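Local coordinates for twitching motility pilus retraction protein (Geobacter sulfurreducens PCA, PDB 5ZFQ) that probably powers retraction of the type IV pilus as a hexameric ATPase motor, turning ATP hydrolysis into disassembly of the pilus fibre, at residues Gly41-Ile46 with Val121-Pro126; Glu94-Phe99 with Arg106-Val111; Glu308-Asn313 with Ser330-Gly335. All blocks are in the same frame, centred on the assembly; numbering follows the deposited sequence.

Contact 1 of 3, residues Gly41-Ile46 with Val121-Pro126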
loop_
_atom_site.group_PDB
_atom_site.type_symbol
_atom_site.label_atom_id
_atom_site.label_comp_id
_atom_site.label_asym_id
_atom_site.label_seq_id
_atom_site.Cartn_x
_atom_site.Cartn_y
_atom_site.Cartn_z
ATOM N N GLY A 41 37.187 8.540 31.879
ATOM C CA GLY A 41 35.931 9.036 31.362
ATOM C C GLY A 41 35.237 8.021 30.478
ATOM O O GLY A 41 35.856 7.051 30.030
ATOM N N SER A 42 33.946 8.238 30.228
ATOM C CA SER A 42 33.175 7.334 29.367
ATOM C C SER A 42 32.722 8.059 28.104
ATOM O O SER A 42 32.712 7.480 27.023
ATOM C CB SER A 42 31.955 6.749 30.108
ATOM O OG SER A 42 31.049 7.755 30.537
ATOM N N ASP A 43 32.372 9.334 28.243
ATOM C CA ASP A 43 31.760 10.077 27.143
ATOM C C ASP A 43 32.447 11.415 26.887
ATOM O O ASP A 43 32.743 12.161 27.815
ATOM C CB ASP A 43 30.276 10.297 27.431
ATOM C CG ASP A 43 29.568 9.017 27.764
ATOM O OD1 ASP A 43 29.142 8.335 26.818
ATOM O OD2 ASP A 43 29.454 8.677 28.973
ATOM N N LEU A 44 32.707 11.706 25.620
ATOM C CA LEU A 44 33.292 12.982 25.229
ATOM C C LEU A 44 32.293 13.775 24.380
ATOM O O LEU A 44 31.743 13.259 23.388
ATOM C CB LEU A 44 34.605 12.764 24.463
ATOM C CG LEU A 44 35.175 14.007 23.767
ATOM C CD1 LEU A 44 35.680 15.051 24.803
ATOM C CD2 LEU A 44 36.267 13.618 22.756
ATOM N N HIS A 45 32.029 15.018 24.773
ATOM C CA HIS A 45 31.060 15.813 24.027
ATOM C C HIS A 45 31.731 16.952 23.301
ATOM O O HIS A 45 32.492 17.717 23.892
ATOM C CB HIS A 45 29.970 16.345 24.941
ATOM C CG HIS A 45 29.019 15.292 25.397
ATOM N ND1 HIS A 45 27.827 15.044 24.753
ATOM C CD2 HIS A 45 29.096 14.396 26.410
ATOM C CE1 HIS A 45 27.204 14.047 25.359
ATOM N NE2 HIS A 45 27.952 13.637 26.367
ATOM N N ILE A 46 31.437 17.037 22.006
ATOM C CA ILE A 46 31.984 18.076 21.139
ATOM C C ILE A 46 30.836 18.893 20.551
ATOM O O ILE A 46 30.190 18.484 19.576
ATOM C CB ILE A 46 32.848 17.490 19.974
ATOM C CG1 ILE A 46 33.923 16.547 20.526
ATOM C CG2 ILE A 46 33.434 18.611 19.133
ATOM C CD1 ILE A 46 34.903 17.242 21.483
ATOM N N VAL A 121 29.358 13.060 19.854
ATOM C CA VAL A 121 29.465 12.359 21.118
ATOM C C VAL A 121 30.336 11.126 20.904
ATOM O O VAL A 121 30.103 10.316 19.980
ATOM C CB VAL A 121 28.091 11.968 21.699
ATOM C CG1 VAL A 121 28.282 11.173 22.989
ATOM C CG2 VAL A 121 27.263 13.223 21.955
ATOM N N PHE A 122 31.353 11.002 21.755
ATOM C CA PHE A 122 32.279 9.896 21.635
ATOM C C PHE A 122 32.328 9.088 22.909
ATOM O O PHE A 122 32.370 9.626 24.016
ATOM C CB PHE A 122 33.643 10.426 21.210
ATOM C CG PHE A 122 33.574 11.167 19.912
ATOM C CD1 PHE A 122 33.700 10.493 18.713
ATOM C CD2 PHE A 122 33.296 12.523 19.889
ATOM C CE1 PHE A 122 33.578 11.176 17.505
ATOM C CE2 PHE A 122 33.177 13.216 18.691
ATOM C CZ PHE A 122 33.323 12.546 17.496
ATOM N N ARG A 123 32.276 7.774 22.730
ATOM C CA ARG A 123 32.108 6.854 23.846
ATOM C C ARG A 123 33.178 5.782 23.805
ATOM O O ARG A 123 33.396 5.158 22.776
ATOM C CB ARG A 123 30.703 6.225 23.807
ATOM C CG ARG A 123 29.565 7.244 23.793
ATOM C CD ARG A 123 28.199 6.587 23.850
ATOM N NE ARG A 123 27.816 6.003 22.567
ATOM C CZ ARG A 123 27.125 4.865 22.414
ATOM N NH1 ARG A 123 26.749 4.157 23.469
ATOM N NH2 ARG A 123 26.811 4.430 21.192
ATOM N N VAL A 124 33.847 5.576 24.927
ATOM C CA VAL A 124 34.816 4.498 25.062
ATOM C C VAL A 124 34.204 3.099 24.944
ATOM O O VAL A 124 33.239 2.760 25.640
ATOM C CB VAL A 124 35.547 4.586 26.414
ATOM C CG1 VAL A 124 36.464 3.367 26.622
ATOM C CG2 VAL A 124 36.340 5.884 26.483
ATOM N N ILE A 125 34.767 2.294 24.050
ATOM C CA ILE A 125 34.491 0.863 24.046
ATOM C C ILE A 125 35.563 0.171 24.866
ATOM O O ILE A 125 36.733 0.148 24.480
ATOM C CB ILE A 125 34.472 0.259 22.630
ATOM C CG1 ILE A 125 33.358 0.874 21.793
ATOM C CG2 ILE A 125 34.274 -1.235 22.697
ATOM C CD1 ILE A 125 33.417 0.441 20.365
ATOM N N PRO A 126 35.172 -0.396 26.007
ATOM C CA PRO A 126 36.162 -1.020 26.893
ATOM C C PRO A 126 36.744 -2.294 26.269
ATOM O O PRO A 126 36.024 -2.992 25.552
ATOM C CB PRO A 126 35.357 -1.327 28.158
ATOM C CG PRO A 126 33.937 -1.511 27.657
ATOM C CD PRO A 126 33.785 -0.581 26.476
#
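Leu44 and Phe122 face each other as a hydrogen-bonded antiparallel pair, flanked by the non-hydrogen-bonded pairs Asp43-Arg123 and His45-Val121. Backbone bonds come first: Leu44 N donates to Phe122 O, Phe122 N returns a bond to Leu44 O at 2.8 Å, and Val124 N reaches Ser42 O at 3.1 Å. CA-H...O contacts, such as Val121 CA to Leu44 O, fill in between these bonds.

The apolar contacts lie on one face. Leu44 CB meets Phe122 CB at 4.1 Å, and Ile46 CG1 comes to the edge of the Phe122 ring, 3.9 Å from CE2. Phe122 places its ring with CG anti to the carbonyl carbon (chi1 -58°), close to Ile46. Large hydrophobic residues suit this face because Leu33 and Leu36 of helix 29-38 pack on Leu44, while Met29 of that helix touches Phe122.

Mixed contacts occupy the other face. The two methyls of Val121 lie alongside the imidazole of His45, and CG1 sits over the ring face in a CH-pi contact, 4.2 Å from the centroid. Asp43 and Arg123 run side by side with nearly coplanar end groups, yet their charges do not meet. Asp43 OD1 rests against the aliphatic stem, 3.6 Å from Arg123 CD, whereas Arg123 NE is 5.0 Å from that oxygen. A bend at chi3 (-76°) helps lead the guanidinium away from Asp43. At the subunit interface, His45 NE2 is hydrogen-bonded to Asp222 of a second subunit, and Arg123 packs on Arg220 of that subunit.

The pairing therefore separates two chemistries: an apolar face packs against helix 29-38 of its own chain, and a mixed face, with Val121 beside the imidazole and charged groups, meets the neighbouring subunit of the hexamer.

Contact 2 of 3, residues Glu94-Phe99 with Arg106-Val111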
loop_
_atom_site.group_PDB
_atom_site.type_symbol
_atom_site.label_atom_id
_atom_site.label_comp_id
_atom_site.label_asym_id
_atom_site.label_seq_id
_atom_site.Cartn_x
_atom_site.Cartn_y
_atom_site.Cartn_z
ATOM N N GLU A 94 23.288 12.694 9.915
ATOM C CA GLU A 94 23.399 11.683 10.950
ATOM C C GLU A 94 24.439 10.652 10.532
ATOM O O GLU A 94 24.404 10.137 9.405
ATOM C CB GLU A 94 22.031 11.019 11.224
ATOM C CG GLU A 94 21.237 11.669 12.372
ATOM C CD GLU A 94 20.071 12.512 11.915
ATOM O OE1 GLU A 94 19.680 12.501 10.715
ATOM O OE2 GLU A 94 19.539 13.215 12.785
ATOM N N LEU A 95 25.380 10.383 11.433
ATOM C CA LEU A 95 26.377 9.339 11.226
ATOM C C LEU A 95 26.734 8.696 12.555
ATOM O O LEU A 95 26.984 9.390 13.546
ATOM C CB LEU A 95 27.634 9.899 10.567
ATOM C CG LEU A 95 28.701 8.877 10.199
ATOM C CD1 LEU A 95 28.299 8.124 8.920
ATOM C CD2 LEU A 95 30.022 9.568 10.040
ATOM N N ASP A 96 26.777 7.371 12.585
ATOM C CA ASP A 96 27.153 6.674 13.809
ATOM C C ASP A 96 28.157 5.599 13.457
ATOM O O ASP A 96 27.893 4.784 12.584
ATOM C CB ASP A 96 25.911 6.081 14.492
ATOM C CG ASP A 96 26.211 5.490 15.857
ATOM O OD1 ASP A 96 26.255 6.255 16.854
ATOM O OD2 ASP A 96 26.399 4.249 15.926
ATOM N N LEU A 97 29.307 5.584 14.121
ATOM C CA LEU A 97 30.341 4.609 13.758
ATOM C C LEU A 97 31.170 4.104 14.949
ATOM O O LEU A 97 31.009 4.572 16.091
ATOM C CB LEU A 97 31.295 5.212 12.715
ATOM C CG LEU A 97 32.337 6.195 13.283
ATOM C CD1 LEU A 97 33.503 6.309 12.352
ATOM C CD2 LEU A 97 31.747 7.589 13.606
ATOM N N SER A 98 32.062 3.152 14.665
ATOM C CA SER A 98 33.126 2.787 15.591
ATOM C C SER A 98 34.496 3.015 14.940
ATOM O O SER A 98 34.633 3.009 13.706
ATOM C CB SER A 98 32.995 1.334 16.050
ATOM O OG SER A 98 33.071 0.446 14.948
ATOM N N PHE A 99 35.507 3.232 15.776
ATOM C CA PHE A 99 36.872 3.385 15.298
ATOM C C PHE A 99 37.848 3.108 16.434
ATOM O O PHE A 99 37.440 3.022 17.607
ATOM C CB PHE A 99 37.098 4.789 14.716
ATOM C CG PHE A 99 36.868 5.914 15.700
ATOM C CD1 PHE A 99 35.594 6.395 15.945
ATOM C CD2 PHE A 99 37.934 6.504 16.357
ATOM C CE1 PHE A 99 35.388 7.444 16.836
ATOM C CE2 PHE A 99 37.728 7.541 17.256
ATOM C CZ PHE A 99 36.457 8.017 17.493
ATOM N N ARG A 106 39.287 1.548 21.457
ATOM C CA ARG A 106 38.222 1.548 20.465
ATOM C C ARG A 106 37.152 2.528 20.947
ATOM O O ARG A 106 36.884 2.620 22.152
ATOM C CB ARG A 106 37.644 0.139 20.289
ATOM C CG ARG A 106 38.353 -0.773 19.277
ATOM C CD ARG A 106 38.162 -0.304 17.823
ATOM N NE ARG A 106 37.766 -1.434 16.969
ATOM C CZ ARG A 106 37.032 -1.356 15.850
ATOM N NH1 ARG A 106 36.611 -0.181 15.384
ATOM N NH2 ARG A 106 36.728 -2.474 15.185
ATOM N N PHE A 107 36.561 3.284 20.024
ATOM C CA PHE A 107 35.504 4.216 20.405
ATOM C C PHE A 107 34.266 4.014 19.562
ATOM O O PHE A 107 34.340 3.491 18.463
ATOM C CB PHE A 107 35.991 5.662 20.280
ATOM C CG PHE A 107 37.204 5.967 21.121
ATOM C CD1 PHE A 107 38.484 5.694 20.650
ATOM C CD2 PHE A 107 37.067 6.507 22.384
ATOM C CE1 PHE A 107 39.607 5.971 21.426
ATOM C CE2 PHE A 107 38.188 6.782 23.159
ATOM C CZ PHE A 107 39.461 6.517 22.675
ATOM N N ARG A 108 33.118 4.415 20.092
ATOM C CA ARG A 108 31.956 4.692 19.250
ATOM C C ARG A 108 31.849 6.208 19.106
ATOM O O ARG A 108 32.110 6.953 20.057
ATOM C CB ARG A 108 30.677 4.109 19.843
ATOM C CG ARG A 108 30.631 2.631 19.813
ATOM C CD ARG A 108 29.226 2.207 19.581
ATOM N NE ARG A 108 28.655 2.711 18.328
ATOM C CZ ARG A 108 28.717 2.058 17.167
ATOM N NH1 ARG A 108 29.350 0.883 17.095
ATOM N NH2 ARG A 108 28.158 2.585 16.073
ATOM N N GLY A 109 31.495 6.666 17.917
ATOM C CA GLY A 109 31.326 8.083 17.681
ATOM C C GLY A 109 29.945 8.351 17.131
ATOM O O GLY A 109 29.385 7.520 16.388
ATOM N N ASN A 110 29.363 9.484 17.507
ATOM C CA ASN A 110 28.135 9.906 16.864
ATOM C C ASN A 110 28.169 11.372 16.488
ATOM O O ASN A 110 28.424 12.236 17.330
ATOM C CB ASN A 110 26.931 9.624 17.748
ATOM C CG ASN A 110 25.630 9.924 17.042
ATOM O OD1 ASN A 110 25.097 11.023 17.166
ATOM N ND2 ASN A 110 25.134 8.970 16.263
ATOM N N VAL A 111 27.900 11.636 15.218
ATOM C CA VAL A 111 28.029 12.967 14.650
ATOM C C VAL A 111 26.679 13.414 14.182
ATOM O O VAL A 111 26.013 12.675 13.460
ATOM C CB VAL A 111 29.004 12.995 13.452
ATOM C CG1 VAL A 111 29.247 14.427 12.996
ATOM C CG2 VAL A 111 30.302 12.321 13.818
HETATM O O HOH W 1 27.727 5.439 18.692
#
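The beta hairpin of strands 94-101 and 105-114 is joined by paired backbone bonds at Leu95-Val111, Leu97-Gly109 and Phe99-Phe107. Val111 N to Leu95 O, at 2.9 Å, is almost straight and lies nearly along the C=O axis. On the polar face, Asp96 stands between two partners of the opposite strand. Its CG is anti to the backbone N (chi1 -173°), which lets Asp96 OD1 receive Asn110 ND2 at 3.0 Å on its anti lone pair, with the carboxylate and amide planes 48° apart. Asp96 OD2 forms a salt bridge to Arg108 NH2 at the edge of the guanidinium, while Leu97 O lies over one face of that group. Water 1 bridges the pair, donating to Asp96 OD1 and accepting from Arg108 NE at 2.9 Å. An asparagine in place of Asp96 would probably leave Arg108 without its negative mate on this strand, relying on Glu203 for charge pairing within the chain.

The other face is apolar, aromatic at the Phe99-Phe107 end. Phe107 CB lies over the Phe99 ring, 4.0 Å from its centroid, and the two rings are nearly parallel but slid apart, barely overlapping. Gly109, with no side chain, fits beside the Phe99 ring and Leu97, where a CB would probably be tight.

Helix 29-38 packs on the aromatic end of this face through Leu33 and Leu36, and Phe89 of helix 83-92 covers Leu95 and Val111. Asp96 OD2 also pairs with Arg220 of a second subunit; strand 117-125 continues the sheet on the other side of strand 105-114.

Contact 3 of 3, residues Glu308-Asn313 with Ser330-Gly335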
loop_
_atom_site.group_PDB
_atom_site.type_symbol
_atom_site.label_atom_id
_atom_site.label_comp_id
_atom_site.label_asym_id
_atom_site.label_seq_id
_atom_site.Cartn_x
_atom_site.Cartn_y
_atom_site.Cartn_z
ATOM N N GLU A 308 14.145 -10.468 35.968
ATOM C CA GLU A 308 13.196 -11.522 36.031
ATOM C C GLU A 308 13.784 -12.606 35.162
ATOM O O GLU A 308 14.154 -12.362 34.056
ATOM C CB GLU A 308 11.868 -11.057 35.502
ATOM C CG GLU A 308 10.938 -12.192 35.168
ATOM C CD GLU A 308 9.490 -11.868 35.326
ATOM O OE1 GLU A 308 9.034 -11.708 36.435
ATOM O OE2 GLU A 308 8.800 -11.792 34.339
ATOM N N VAL A 309 13.892 -13.813 35.691
ATOM C CA VAL A 309 14.424 -14.937 34.949
ATOM C C VAL A 309 13.468 -16.094 34.861
ATOM O O VAL A 309 13.016 -16.575 35.845
ATOM C CB VAL A 309 15.668 -15.506 35.634
ATOM C CG1 VAL A 309 16.269 -16.628 34.838
ATOM C CG2 VAL A 309 16.686 -14.440 35.893
ATOM N N MET A 310 13.198 -16.569 33.666
ATOM C CA MET A 310 12.355 -17.721 33.485
ATOM C C MET A 310 13.133 -18.852 32.844
ATOM O O MET A 310 13.611 -18.709 31.758
ATOM C CB MET A 310 11.211 -17.370 32.570
ATOM C CG MET A 310 10.093 -18.373 32.536
ATOM S SD MET A 310 10.197 -19.731 31.404
ATOM C CE MET A 310 10.311 -19.003 29.824
ATOM N N VAL A 311 13.231 -19.985 33.515
ATOM C CA VAL A 311 13.903 -21.144 32.981
ATOM C C VAL A 311 12.849 -22.181 32.749
ATOM O O VAL A 311 12.213 -22.620 33.663
ATOM C CB VAL A 311 14.925 -21.715 33.949
ATOM C CG1 VAL A 311 15.721 -22.800 33.271
ATOM C CG2 VAL A 311 15.874 -20.638 34.400
ATOM N N PRO A 312 12.677 -22.575 31.435
ATOM C CA PRO A 312 11.613 -23.557 31.212
ATOM C C PRO A 312 11.813 -24.925 31.791
ATOM O O PRO A 312 12.912 -25.358 31.958
ATOM C CB PRO A 312 11.564 -23.664 29.705
ATOM C CG PRO A 312 11.966 -22.345 29.252
ATOM C CD PRO A 312 13.160 -22.154 30.056
ATOM N N ASN A 313 10.712 -25.580 32.105
ATOM C CA ASN A 313 10.717 -26.915 32.652
ATOM C C ASN A 313 9.592 -27.682 32.031
ATOM O O ASN A 313 8.782 -27.110 31.366
ATOM C CB ASN A 313 10.668 -26.934 34.165
ATOM C CG ASN A 313 9.466 -26.243 34.730
ATOM O OD1 ASN A 313 8.437 -26.149 34.113
ATOM N ND2 ASN A 313 9.602 -25.777 35.924
ATOM N N SER A 330 3.163 -18.415 37.731
ATOM C CA SER A 330 3.051 -19.288 38.899
ATOM C C SER A 330 4.268 -20.191 39.091
ATOM O O SER A 330 4.798 -20.315 40.200
ATOM C CB SER A 330 1.794 -20.146 38.783
ATOM O OG SER A 330 1.791 -21.183 39.751
ATOM N N GLN A 331 4.702 -20.825 38.006
ATOM C CA GLN A 331 5.871 -21.693 38.043
ATOM C C GLN A 331 7.140 -20.917 38.400
ATOM O O GLN A 331 8.092 -21.472 38.941
ATOM C CB GLN A 331 6.034 -22.405 36.704
ATOM C CG GLN A 331 4.951 -23.418 36.453
ATOM C CD GLN A 331 4.857 -24.453 37.574
ATOM O OE1 GLN A 331 5.824 -25.178 37.850
ATOM N NE2 GLN A 331 3.688 -24.521 38.231
ATOM N N MET A 332 7.147 -19.623 38.118
ATOM C CA MET A 332 8.342 -18.838 38.371
ATOM C C MET A 332 8.467 -18.449 39.849
ATOM O O MET A 332 9.574 -18.186 40.346
ATOM C CB MET A 332 8.340 -17.599 37.480
ATOM C CG MET A 332 7.972 -17.921 36.055
ATOM S SD MET A 332 8.062 -16.532 34.924
ATOM C CE MET A 332 9.361 -15.512 35.643
ATOM N N GLN A 333 7.342 -18.391 40.534
ATOM C CA GLN A 333 7.316 -18.042 41.938
ATOM C C GLN A 333 8.031 -19.070 42.787
ATOM O O GLN A 333 8.813 -18.741 43.666
ATOM C CB GLN A 333 5.880 -17.917 42.385
ATOM C CG GLN A 333 5.342 -16.508 42.380
ATOM C CD GLN A 333 3.854 -16.486 42.177
ATOM O OE1 GLN A 333 3.261 -17.493 41.868
ATOM N NE2 GLN A 333 3.246 -15.339 42.356
ATOM N N VAL A 334 7.801 -20.332 42.474
ATOM C CA VAL A 334 8.376 -21.433 43.223
ATOM C C VAL A 334 9.606 -22.092 42.624
ATOM O O VAL A 334 10.020 -23.128 43.111
ATOM C CB VAL A 334 7.333 -22.530 43.415
ATOM C CG1 VAL A 334 6.001 -21.903 43.730
ATOM C CG2 VAL A 334 7.222 -23.356 42.166
ATOM N N GLY A 335 10.170 -21.507 41.573
ATOM C CA GLY A 335 11.294 -22.082 40.876
ATOM C C GLY A 335 12.699 -21.706 41.250
ATOM O O GLY A 335 13.631 -22.139 40.607
#
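Met332 makes most of the side-chain contacts here, reaching from the short helix 328-333 across Met310 to Glu308 on strand 303-310. Its CB is directed toward the strand, and Met332 CG, anti to the carbonyl carbon (chi1 -46°), comes 4.1 Å from Met310 CG. The next atom, SD, is nearer the same residue, 3.6 Å from Met310 CG and 4.0 Å from Met310 CB, so that a polarisable sulfur rests against a methylene chain. The two methionines cross at about a right angle, and Met310's own bends carry its far end away from the helix. At the tip, Met332 CE turns toward Glu308 and lies 3.7 Å from Glu308 CD, against the carbon stem and the root of the carboxylate. Met332 CE is also 3.8 Å from Val309 O. A long, unbranched and flexible side chain suits this task, since it can follow the strand over three residues and present a thioether without hydrogen-bond demands.

Glu308 can be buried here because its oxygens have other partners: OE1 accepts from Met344 N and OE2 from Ala259 N, at the starts of helices 344-353 and 259-268. Those helix ends would probably favour the negative charge. Farther along, Asn313 ND2 and Gln331 OE1 approach to 4.3 Å, too long for a hydrogen bond. Asn313 is instead the N-cap of helix 314-321, a position for which its short amide side chain is well suited, with OD1 taking Ile316 N.

Helix 328-333 thus sits beside the end of the outermost strand, within this chain, of the mixed sheet. Gln331 packs on helix 314-321, Met332 touches Ala259 of helix 259-268, and Met310 lies against Val289 of the adjacent strand 286-296.

All three contacts are largely buried, but they lie in different parts of the fold, two in the antiparallel sheet and one at the mixed sheet. Contacts 1 and 2 have centres 10 Å apart and join directly where strands 105-114 and 117-125 pair; contact 2 is nested inside the loop closed by contact 1. Both use backbone ladders with an apolar face turned to helix 29-38, joined in contact 2 by helix 83-92, and a more polar face turned to a second subunit, although the salt bridge belongs to contact 2. Contact 3, on the opposite side of the chain's centre, fastens a helix to a strand through methionine side chains and touches no other subunit.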